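PDB 3CZP: putative polyphosphate kinase 2 from Pseudomonas aeruginosa PAO1, which transfers phosphate from inorganic polyphosphate to AMP to make ADP, and less efficiently to GMP to make GDP, using magnesium as cofactor. Local coordinates for residues K127-Q130 and A131-A134; G108-Y111 and S112-Y116; G196-V199 and L200-S204; N393-E396 and E397-E401. All coordinates share one frame; numbering follows the deposited sequence. Where two conformers were deposited one is given.

Contact 1 of 4, residues K127-Q130 and A131-A134; sequences KLDQ and AIDA
The carboxylate of Asp-133 turns one face to the carbonyl oxygen of Asp-129, whose O atom stands almost directly over its CG at 3.3 Å. Two acceptors meet there, so the bonds to Asp-129 O come from other atoms. Asp-133 N donates to Asp-129 O at 3.0 Å, and water 1 donates both to that oxygen (2.7 Å) and to Asp-133 OD1 (2.6 Å). The water lies out of the carboxylate plane, on the same side as the carbonyl oxygen; two bonds grip Asp-129 O, and the water's second bond, to OD1, helps hold the rotation of the acid. With chi1 of -67°, Asp-133 CG stands beside its own backbone N, which brings the carboxylate back over the preceding turn. Leu-128 and Ile-132 make the apolar part of the contact: Ile-132 CG1 rests 3.2 Å from Leu-128 O, and its CD1 comes to 4.0 Å from Leu-128 CG, the two branched side chains crossing at a slant. Both belong to helix 125-144 of the first PPK2 region and pack against Met-114 of helix 110-119. Toward helix 186-203, Leu-128 meets Tyr-195, Ile-132 meets Val-199 and Thr-203, and Asp-129 has a long, weak ion pair with Arg-202.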
loop_
_atom_site.group_PDB
_atom_site.type_symbol
_atom_site.label_atom_id
_atom_site.label_comp_id
_atom_site.label_asym_id
_atom_site.label_seq_id
_atom_site.Cartn_x
_atom_site.Cartn_y
_atom_site.Cartn_z
ATOM N N LYS A 127 31.584 -5.484 -3.762
ATOM C CA LYS A 127 30.194 -5.074 -3.637
ATOM C C LYS A 127 29.277 -6.135 -4.227
ATOM O O LYS A 127 28.247 -6.438 -3.629
ATOM C CB LYS A 127 29.967 -3.700 -4.236
ATOM C CG LYS A 127 30.717 -2.633 -3.410
ATOM C CD LYS A 127 30.618 -1.226 -4.064
ATOM C CE LYS A 127 31.780 -0.954 -5.012
ATOM N NZ LYS A 127 31.367 -0.163 -6.173
ATOM N N LEU A 128 29.704 -6.780 -5.321
ATOM C CA LEU A 128 28.984 -7.947 -5.788
ATOM C C LEU A 128 28.926 -9.038 -4.724
ATOM O O LEU A 128 27.893 -9.658 -4.546
ATOM C CB LEU A 128 29.571 -8.552 -7.050
ATOM C CG LEU A 128 28.827 -9.799 -7.561
ATOM C CD1 LEU A 128 27.377 -9.515 -7.958
ATOM C CD2 LEU A 128 29.567 -10.482 -8.748
ATOM N N ASP A 129 30.043 -9.299 -4.050
ATOM C CA ASP A 129 30.055 -10.339 -3.020
ATOM C C ASP A 129 29.081 -10.023 -1.870
ATOM O O ASP A 129 28.438 -10.938 -1.274
ATOM C CB ASP A 129 31.469 -10.568 -2.530
ATOM C CG ASP A 129 32.350 -11.289 -3.582
ATOM O OD1 ASP A 129 31.862 -11.670 -4.705
ATOM O OD2 ASP A 129 33.535 -11.489 -3.275
ATOM N N GLN A 130 28.938 -8.738 -1.607
ATOM C CA GLN A 130 28.037 -8.259 -0.548
ATOM C C GLN A 130 26.586 -8.437 -0.939
ATOM O O GLN A 130 25.826 -8.867 -0.122
ATOM C CB GLN A 130 28.338 -6.817 -0.168
ATOM C CG GLN A 130 29.709 -6.717 0.568
ATOM C CD GLN A 130 30.194 -5.314 0.722
ATOM O OE1 GLN A 130 29.395 -4.401 0.844
ATOM N NE2 GLN A 130 31.512 -5.131 0.745
ATOM N N ALA A 131 26.255 -8.091 -2.187
ATOM C CA ALA A 131 24.970 -8.268 -2.798
ATOM C C ALA A 131 24.588 -9.721 -2.823
ATOM O O ALA A 131 23.438 -10.080 -2.555
ATOM C CB ALA A 131 24.967 -7.688 -4.242
ATOM N N ILE A 132 25.552 -10.569 -3.137
ATOM C CA ILE A 132 25.317 -11.993 -3.116
ATOM C C ILE A 132 24.896 -12.418 -1.747
ATOM O O ILE A 132 23.881 -13.105 -1.616
ATOM C CB ILE A 132 26.540 -12.854 -3.585
ATOM C CG1 ILE A 132 26.783 -12.623 -5.073
ATOM C CG2 ILE A 132 26.261 -14.334 -3.327
ATOM C CD1 ILE A 132 28.071 -13.281 -5.640
ATOM N N ASP A 133 25.680 -12.066 -0.729
ATOM C CA ASP A 133 25.359 -12.494 0.652
ATOM C C ASP A 133 24.011 -11.930 1.133
ATOM O O ASP A 133 23.238 -12.627 1.813
ATOM C CB ASP A 133 26.444 -12.067 1.639
ATOM C CG ASP A 133 27.776 -12.771 1.430
ATOM O OD1 ASP A 133 27.854 -13.850 0.760
ATOM O OD2 ASP A 133 28.783 -12.198 1.927
ATOM N N ALA A 134 23.728 -10.678 0.815
ATOM C CA ALA A 134 22.405 -10.050 1.144
ATOM C C ALA A 134 21.206 -10.809 0.534
ATOM O O ALA A 134 20.158 -10.901 1.155
ATOM C CB ALA A 134 22.363 -8.507 0.720
HETATM O O HOH W 1 29.386 -13.516 -1.329
#

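Contact 2 of 4, residues G108-Y111 and S112-Y116; sequences GNWY and SQMLY
A capping box opens helix 110-119, with Asn-109 at the N-cap and Ser-112 as its partner three residues on, just after strand 103-107 of the first P-loop-type domain. Asn-109 N gives Ser-112 OG a weak bond at 3.3 Å (122° at the hydrogen), and Asn-109 OD1 takes a weak capping bond from Tyr-111 N at 3.0 Å. Asn-109 CG lies between its backbone N and carbonyl carbon, chi1 51°, which curls the amide back over the first turn. Its ND2 in turn bonds to Phe-106 O and Asn-49 OD1, so the cap is tied to the sheet. Gly-108 N donates to water 2, while Gly-108 O is buried without a polar partner. The regular turns begin with Gln-113 N to Asn-109 O, 3.2 Å and nearly straight at 170°. Glu-139 of helix 125-144 receives bonds from both Trp-110 NE1 and Tyr-111 OH. Farther along, selenomethionine Met-114 lies alongside Tyr-111 in a Met-aromatic contact, its SE 5.3 Å from the ring centroid and oblique to it. The bend at Met-114 chi3 leaves CE at the edge of the Trp-110 ring, near its plane, and 4.0 Å from Tyr-111 CD1.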
loop_
_atom_site.group_PDB
_atom_site.type_symbol
_atom_site.label_atom_id
_atom_site.label_comp_id
_atom_site.label_asym_id
_atom_site.label_seq_id
_atom_site.Cartn_x
_atom_site.Cartn_y
_atom_site.Cartn_z
ATOM N N GLY A 108 13.769 -8.974 -13.661
ATOM C CA GLY A 108 14.589 -7.811 -13.217
ATOM C C GLY A 108 14.739 -7.756 -11.706
ATOM O O GLY A 108 14.623 -6.666 -11.106
ATOM N N ASN A 109 15.001 -8.910 -11.079
ATOM C CA ASN A 109 14.935 -9.007 -9.643
ATOM C C ASN A 109 16.337 -8.596 -9.084
ATOM O O ASN A 109 17.133 -7.983 -9.779
ATOM C CB ASN A 109 14.491 -10.430 -9.273
ATOM C CG ASN A 109 15.333 -11.487 -9.977
ATOM O OD1 ASN A 109 16.575 -11.464 -9.910
ATOM N ND2 ASN A 109 14.688 -12.359 -10.682
ATOM N N TRP A 110 16.638 -8.952 -7.862
ATOM C CA TRP A 110 17.923 -8.583 -7.264
ATOM C C TRP A 110 19.158 -9.174 -8.021
ATOM O O TRP A 110 20.162 -8.518 -8.161
ATOM C CB TRP A 110 17.887 -8.930 -5.773
ATOM C CG TRP A 110 17.246 -10.212 -5.387
ATOM C CD1 TRP A 110 17.864 -11.391 -5.206
ATOM C CD2 TRP A 110 15.843 -10.443 -5.124
ATOM N NE1 TRP A 110 16.969 -12.336 -4.814
ATOM C CE2 TRP A 110 15.713 -11.794 -4.769
ATOM C CE3 TRP A 110 14.689 -9.640 -5.154
ATOM C CZ2 TRP A 110 14.485 -12.356 -4.403
ATOM C CZ3 TRP A 110 13.463 -10.212 -4.829
ATOM C CH2 TRP A 110 13.380 -11.557 -4.468
ATOM N N TYR A 111 19.046 -10.365 -8.581
ATOM C CA TYR A 111 20.091 -10.968 -9.404
ATOM C C TYR A 111 20.397 -10.241 -10.690
ATOM O O TYR A 111 21.568 -10.021 -11.004
ATOM C CB TYR A 111 19.747 -12.414 -9.692
ATOM C CG TYR A 111 19.682 -13.228 -8.449
ATOM C CD1 TYR A 111 20.827 -13.425 -7.675
ATOM C CD2 TYR A 111 18.511 -13.770 -8.012
ATOM C CE1 TYR A 111 20.802 -14.152 -6.517
ATOM C CE2 TYR A 111 18.469 -14.491 -6.848
ATOM C CZ TYR A 111 19.649 -14.719 -6.114
ATOM O OH TYR A 111 19.623 -15.461 -4.923
ATOM N N SER A 112 19.372 -9.839 -11.426
ATOM C CA SER A 112 19.555 -9.036 -12.632
ATOM C C SER A 112 20.275 -7.759 -12.253
ATOM O O SER A 112 21.195 -7.345 -12.913
ATOM C CB SER A 112 18.229 -8.682 -13.315
ATOM O OG SER A 112 17.311 -9.756 -13.253
ATOM N N GLN A 113 19.836 -7.118 -11.180
ATOM C CA GLN A 113 20.482 -5.903 -10.726
ATOM C C GLN A 113 21.983 -6.074 -10.467
ATOM O O GLN A 113 22.791 -5.348 -11.074
ATOM C CB GLN A 113 19.773 -5.367 -9.481
ATOM C CG GLN A 113 18.315 -4.868 -9.735
ATOM C CD GLN A 113 17.757 -4.136 -8.537
ATOM O OE1 GLN A 113 18.101 -4.454 -7.397
ATOM N NE2 GLN A 113 16.855 -3.175 -8.783
HETATM N N MSE A 114 22.367 -7.032 -9.608
HETATM C CA MSE A 114 23.805 -7.263 -9.275
HETATM C C MSE A 114 24.695 -7.762 -10.461
HETATM O O MSE A 114 25.821 -7.321 -10.611
HETATM C CB MSE A 114 23.917 -8.166 -8.033
HETATM C CG MSE A 114 23.788 -9.612 -8.266
HETATM SE SE MSE A 114 23.829 -10.705 -6.677
HETATM C CE MSE A 114 22.127 -10.163 -5.750
ATOM N N LEU A 115 24.149 -8.616 -11.342
ATOM C CA LEU A 115 24.873 -9.111 -12.512
ATOM C C LEU A 115 25.067 -8.009 -13.508
ATOM O O LEU A 115 26.157 -7.821 -14.030
ATOM C CB LEU A 115 24.127 -10.288 -13.173
ATOM C CG LEU A 115 24.214 -11.559 -12.342
ATOM C CD1 LEU A 115 23.249 -12.611 -12.902
ATOM C CD2 LEU A 115 25.656 -12.102 -12.309
ATOM N N TYR A 116 24.009 -7.258 -13.788
ATOM C CA TYR A 116 24.152 -6.119 -14.712
ATOM C C TYR A 116 25.188 -5.123 -14.182
ATOM O O TYR A 116 26.070 -4.668 -14.921
ATOM C CB TYR A 116 22.792 -5.488 -14.952
ATOM C CG TYR A 116 22.840 -4.163 -15.674
ATOM C CD1 TYR A 116 23.014 -4.095 -17.072
ATOM C CD2 TYR A 116 22.747 -2.953 -14.954
ATOM C CE1 TYR A 116 23.067 -2.846 -17.727
ATOM C CE2 TYR A 116 22.816 -1.705 -15.595
ATOM C CZ TYR A 116 22.971 -1.658 -16.973
ATOM O OH TYR A 116 22.993 -0.427 -17.590
HETATM O O HOH W 2 14.975 -11.275 -15.330
#

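Contact 3 of 4, residues G196-V199 and L200-S204; sequences GERV and LRRTS
Arg-202 runs back along Arg-198, one helical turn earlier. Its CB sits 3.5 Å from Arg-198 O, and CG presses closer to the same oxygen, at 3.1 Å; chi1 of -60° stations CG beside the Arg-202 backbone N and so over that carbonyl. CD then leads away, and the extended chain brings the guanidinium alongside the other arginine: NE and CZ each lie 3.7 Å from Arg-198 CG, which covers one guanidinium face, 3.5 Å above its plane and displaced toward the rim. At the tip, Arg-202 NH1 comes to 3.7 Å from Arg-198 NH1, the two planes 51° apart, a proximity of like charges probably eased by water 3, which accepts from Arg-202 NH1 at 3.2 Å. All this happens in the last turns of helix 186-203, which leads to strand 210-214 at the border of the parallel sheet in the first PPK2 region. At the end of the helix Thr-203 bends its hydroxyl back, OG1 donating to Val-199 O at 2.6 Å from 39° above the carbonyl plane, while Thr-203 N reaches the same oxygen only weakly. Thr-203 OG1 also bonds to Trp-210 NE1, and Val-199 CG1 meets Leu-200 CD1 at 4.2 Å.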
loop_
_atom_site.group_PDB
_atom_site.type_symbol
_atom_site.label_atom_id
_atom_site.label_comp_id
_atom_site.label_asym_id
_atom_site.label_seq_id
_atom_site.Cartn_x
_atom_site.Cartn_y
_atom_site.Cartn_z
ATOM N N GLY A 196 27.577 -15.168 -13.194
ATOM C CA GLY A 196 26.422 -16.049 -12.961
ATOM C C GLY A 196 26.836 -17.325 -12.221
ATOM O O GLY A 196 26.187 -17.757 -11.246
ATOM N N GLU A 197 27.977 -17.873 -12.581
ATOM C CA GLU A 197 28.464 -19.031 -11.859
ATOM C C GLU A 197 28.700 -18.802 -10.367
ATOM O O GLU A 197 28.376 -19.677 -9.518
ATOM C CB GLU A 197 29.712 -19.574 -12.527
ATOM C CG GLU A 197 30.184 -20.862 -11.907
ATOM C CD GLU A 197 30.890 -21.703 -12.945
ATOM O OE1 GLU A 197 32.020 -21.335 -13.245
ATOM O OE2 GLU A 197 30.297 -22.655 -13.513
ATOM N N ARG A 198 29.306 -17.654 -10.050
ATOM C CA ARG A 198 29.610 -17.261 -8.684
ATOM C C ARG A 198 28.330 -16.972 -7.903
ATOM O O ARG A 198 28.151 -17.473 -6.804
ATOM C CB ARG A 198 30.522 -16.028 -8.709
ATOM C CG ARG A 198 31.055 -15.585 -7.375
ATOM C CD ARG A 198 31.953 -14.344 -7.499
ATOM N NE ARG A 198 33.018 -14.712 -8.409
ATOM C CZ ARG A 198 34.315 -14.775 -8.155
ATOM N NH1 ARG A 198 34.815 -14.388 -6.981
ATOM N NH2 ARG A 198 35.138 -15.209 -9.139
ATOM N N VAL A 199 27.413 -16.210 -8.496
ATOM C CA VAL A 199 26.080 -15.993 -7.891
ATOM C C VAL A 199 25.300 -17.245 -7.608
ATOM O O VAL A 199 24.786 -17.429 -6.489
ATOM C CB VAL A 199 25.219 -14.996 -8.768
ATOM C CG1 VAL A 199 23.840 -14.898 -8.295
ATOM C CG2 VAL A 199 25.883 -13.570 -8.761
ATOM N N LEU A 200 25.226 -18.133 -8.608
ATOM C CA LEU A 200 24.458 -19.360 -8.504
ATOM C C LEU A 200 25.026 -20.365 -7.476
ATOM O O LEU A 200 24.291 -20.897 -6.657
ATOM C CB LEU A 200 24.285 -20.016 -9.911
ATOM C CG LEU A 200 22.971 -19.601 -10.627
ATOM C CD1 LEU A 200 22.808 -18.060 -10.794
ATOM C CD2 LEU A 200 22.899 -20.319 -11.965
ATOM N N ARG A 201 26.335 -20.564 -7.455
ATOM C CA ARG A 201 26.947 -21.424 -6.471
ATOM C C ARG A 201 26.631 -20.997 -5.046
ATOM O O ARG A 201 26.358 -21.841 -4.150
ATOM C CB ARG A 201 28.467 -21.476 -6.732
ATOM C CG ARG A 201 29.352 -22.091 -5.620
ATOM C CD ARG A 201 29.124 -23.611 -5.449
ATOM N NE ARG A 201 29.959 -24.092 -4.350
ATOM C CZ ARG A 201 31.194 -24.539 -4.485
ATOM N NH1 ARG A 201 31.861 -24.932 -3.392
ATOM N NH2 ARG A 201 31.757 -24.568 -5.707
ATOM N N ARG A 202 26.694 -19.693 -4.809
ATOM C CA ARG A 202 26.559 -19.142 -3.475
ATOM C C ARG A 202 25.111 -19.051 -2.958
ATOM O O ARG A 202 24.872 -18.984 -1.756
ATOM C CB ARG A 202 27.251 -17.763 -3.426
ATOM C CG ARG A 202 28.711 -17.858 -3.766
ATOM C CD ARG A 202 29.491 -16.627 -3.482
ATOM N NE ARG A 202 30.884 -16.757 -3.911
ATOM C CZ ARG A 202 31.794 -15.809 -3.774
ATOM N NH1 ARG A 202 33.038 -16.031 -4.209
ATOM N NH2 ARG A 202 31.485 -14.650 -3.209
ATOM N N THR A 203 24.154 -19.035 -3.870
ATOM C CA THR A 203 22.760 -18.794 -3.517
ATOM C C THR A 203 21.854 -19.960 -3.831
ATOM O O THR A 203 20.630 -19.868 -3.636
ATOM C CB THR A 203 22.236 -17.521 -4.195
ATOM O OG1 THR A 203 22.305 -17.700 -5.605
ATOM C CG2 THR A 203 23.055 -16.284 -3.719
ATOM N N SER A 204 22.415 -21.043 -4.318
ATOM C CA SER A 204 21.644 -22.262 -4.479
ATOM C C SER A 204 21.666 -23.025 -3.156
ATOM O O SER A 204 22.676 -23.486 -2.740
ATOM C CB SER A 204 22.189 -23.133 -5.609
ATOM O OG SER A 204 21.135 -24.021 -6.021
HETATM O O HOH W 3 34.700 -13.390 -4.790
#

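Contact 4 of 4, residues N393-E396 and E397-E401; sequences NDFE and EQLSE
Phe-395 and Leu-399 form an i to i+4 pair in the C-terminal half of helix 382-402, part of the second PPK2 region with its P-loop-type fold. The apolar contact is lopsided: Leu-399 CD1 lies over one face of the Phe-395 ring, 4.1 Å above the plane and shifted toward the rim, where CZ is its nearest atom. The second branch, CD2, reaches CE1 of Phe-395 at 4.0 Å. Phe-395 has its ring anti to the backbone N (chi1 178°) while Leu-399 leans toward its own N (chi1 -60°), a pairing of torsions that brings the two side chains together across one turn. Trp-351 packs against both, and Trp-367 meets the Phe-395 ring edge to face.

The usual i to i+4 backbone bonds include Leu-399 N to Phe-395 O at 3.1 Å, and Ser-400 N to Glu-396 O at 3.0 Å and 169°.

Charged groups gather on other sides. Glu-396 is buried and satisfied by a salt bridge to Lys-408 and by bonds from OE2 to Tyr-368 OH and Trp-367 NE1. Asp-394 OD1 and Glu-397 OE1 stand 4.6 Å apart, and this like-charge pair is probably eased by Arg-137 of the first PPK2 region, which forms a salt bridge with Asp-394 and a long, weak ion pair with Glu-397. Water 4 spans the same turn, 2.8 Å from Asp-394 O and 2.7 Å from Glu-397 OE1, though its two hydrogens cannot serve every acceptor near it.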
loop_
_atom_site.group_PDB
_atom_site.type_symbol
_atom_site.label_atom_id
_atom_site.label_comp_id
_atom_site.label_asym_id
_atom_site.label_seq_id
_atom_site.Cartn_x
_atom_site.Cartn_y
_atom_site.Cartn_z
ATOM N N ASN A 393 19.277 -7.095 12.494
ATOM C CA ASN A 393 20.556 -6.488 12.220
ATOM C C ASN A 393 20.789 -6.303 10.755
ATOM O O ASN A 393 21.282 -5.217 10.323
ATOM C CB ASN A 393 21.693 -7.317 12.857
ATOM C CG ASN A 393 21.763 -7.178 14.352
ATOM O OD1 ASN A 393 21.307 -6.184 14.939
ATOM N ND2 ASN A 393 22.369 -8.183 14.994
ATOM N N ASP A 394 20.364 -7.305 9.961
ATOM C CA ASP A 394 20.513 -7.192 8.498
ATOM C C ASP A 394 19.607 -6.048 7.980
ATOM O O ASP A 394 20.019 -5.237 7.180
ATOM C CB ASP A 394 20.198 -8.486 7.723
ATOM C CG ASP A 394 21.148 -9.679 8.057
ATOM O OD1 ASP A 394 22.306 -9.514 8.576
ATOM O OD2 ASP A 394 20.702 -10.827 7.777
ATOM N N PHE A 395 18.377 -6.008 8.470
ATOM C CA PHE A 395 17.426 -4.909 8.202
ATOM C C PHE A 395 17.993 -3.533 8.504
ATOM O O PHE A 395 18.013 -2.640 7.667
ATOM C CB PHE A 395 16.174 -5.184 9.058
ATOM C CG PHE A 395 15.069 -4.149 8.972
ATOM C CD1 PHE A 395 14.721 -3.556 7.778
ATOM C CD2 PHE A 395 14.389 -3.774 10.111
ATOM C CE1 PHE A 395 13.647 -2.618 7.703
ATOM C CE2 PHE A 395 13.339 -2.807 10.031
ATOM C CZ PHE A 395 12.965 -2.258 8.836
ATOM N N GLU A 396 18.507 -3.379 9.713
ATOM C CA GLU A 396 19.060 -2.112 10.173
ATOM C C GLU A 396 20.286 -1.698 9.410
ATOM O O GLU A 396 20.514 -0.511 9.202
ATOM C CB GLU A 396 19.329 -2.138 11.681
ATOM C CG GLU A 396 17.999 -2.118 12.439
ATOM C CD GLU A 396 18.139 -2.210 13.942
ATOM O OE1 GLU A 396 19.280 -2.217 14.459
ATOM O OE2 GLU A 396 17.074 -2.294 14.583
ATOM N N GLU A 397 21.065 -2.691 8.987
ATOM C CA GLU A 397 22.224 -2.449 8.123
ATOM C C GLU A 397 21.841 -1.976 6.744
ATOM O O GLU A 397 22.520 -1.111 6.200
ATOM C CB GLU A 397 23.060 -3.707 8.029
ATOM C CG GLU A 397 24.183 -3.642 7.070
ATOM C CD GLU A 397 24.947 -4.972 6.986
ATOM O OE1 GLU A 397 24.363 -5.971 6.467
ATOM O OE2 GLU A 397 26.111 -4.984 7.459
ATOM N N GLN A 398 20.793 -2.577 6.160
ATOM C CA GLN A 398 20.232 -2.110 4.882
ATOM C C GLN A 398 19.846 -0.621 5.000
ATOM O O GLN A 398 20.087 0.169 4.105
ATOM C CB GLN A 398 18.998 -2.941 4.429
ATOM C CG GLN A 398 19.180 -4.448 4.003
ATOM C CD GLN A 398 20.051 -4.598 2.741
ATOM O OE1 GLN A 398 21.153 -5.166 2.812
ATOM N NE2 GLN A 398 19.564 -4.087 1.585
ATOM N N LEU A 399 19.194 -0.243 6.093
ATOM C CA LEU A 399 18.750 1.126 6.305
ATOM C C LEU A 399 20.004 2.055 6.423
ATOM O O LEU A 399 20.105 3.073 5.748
ATOM C CB LEU A 399 17.859 1.218 7.560
ATOM C CG LEU A 399 16.552 0.416 7.654
ATOM C CD1 LEU A 399 15.840 0.751 9.006
ATOM C CD2 LEU A 399 15.629 0.640 6.347
ATOM N N SER A 400 20.944 1.701 7.288
ATOM C CA SER A 400 22.188 2.471 7.488
ATOM C C SER A 400 22.937 2.713 6.176
ATOM O O SER A 400 23.409 3.816 5.901
ATOM C CB SER A 400 23.106 1.714 8.454
ATOM O OG SER A 400 24.253 2.467 8.798
ATOM N N GLU A 401 23.063 1.651 5.390
ATOM C CA GLU A 401 23.797 1.682 4.138
ATOM C C GLU A 401 23.218 2.673 3.144
ATOM O O GLU A 401 23.938 3.253 2.338
ATOM C CB GLU A 401 23.864 0.274 3.545
ATOM C CG GLU A 401 24.932 -0.559 4.262
ATOM C CD GLU A 401 25.293 -1.913 3.620
ATOM O OE1 GLU A 401 24.613 -2.410 2.679
ATOM O OE2 GLU A 401 26.295 -2.471 4.132
HETATM O O HOH W 4 21.870 -6.615 5.644
#

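In the fold
Contacts 1, 2 and 3 come from three helices of the first PPK2 region that pack on one another: the centre of contact 1 is 11 Å from those of contacts 2 and 3, which are 13 Å apart. Ile-132 of contact 1 meets Met-114 through CG1 to SE at 3.9 Å, and Tyr-111 CD1 approaches Val-199 CG1 at 3.4 Å. Contact 4 belongs to the second region and touches contact 1 alone, through Ala-134 CB and Gln-398 OE1 (4.1 Å). The two regions echo each other: Glu-139 receives bonds from Trp-110 and Tyr-111 much as Glu-396 does from Trp-367 and Tyr-368, although the first domain seems catalytically inactive.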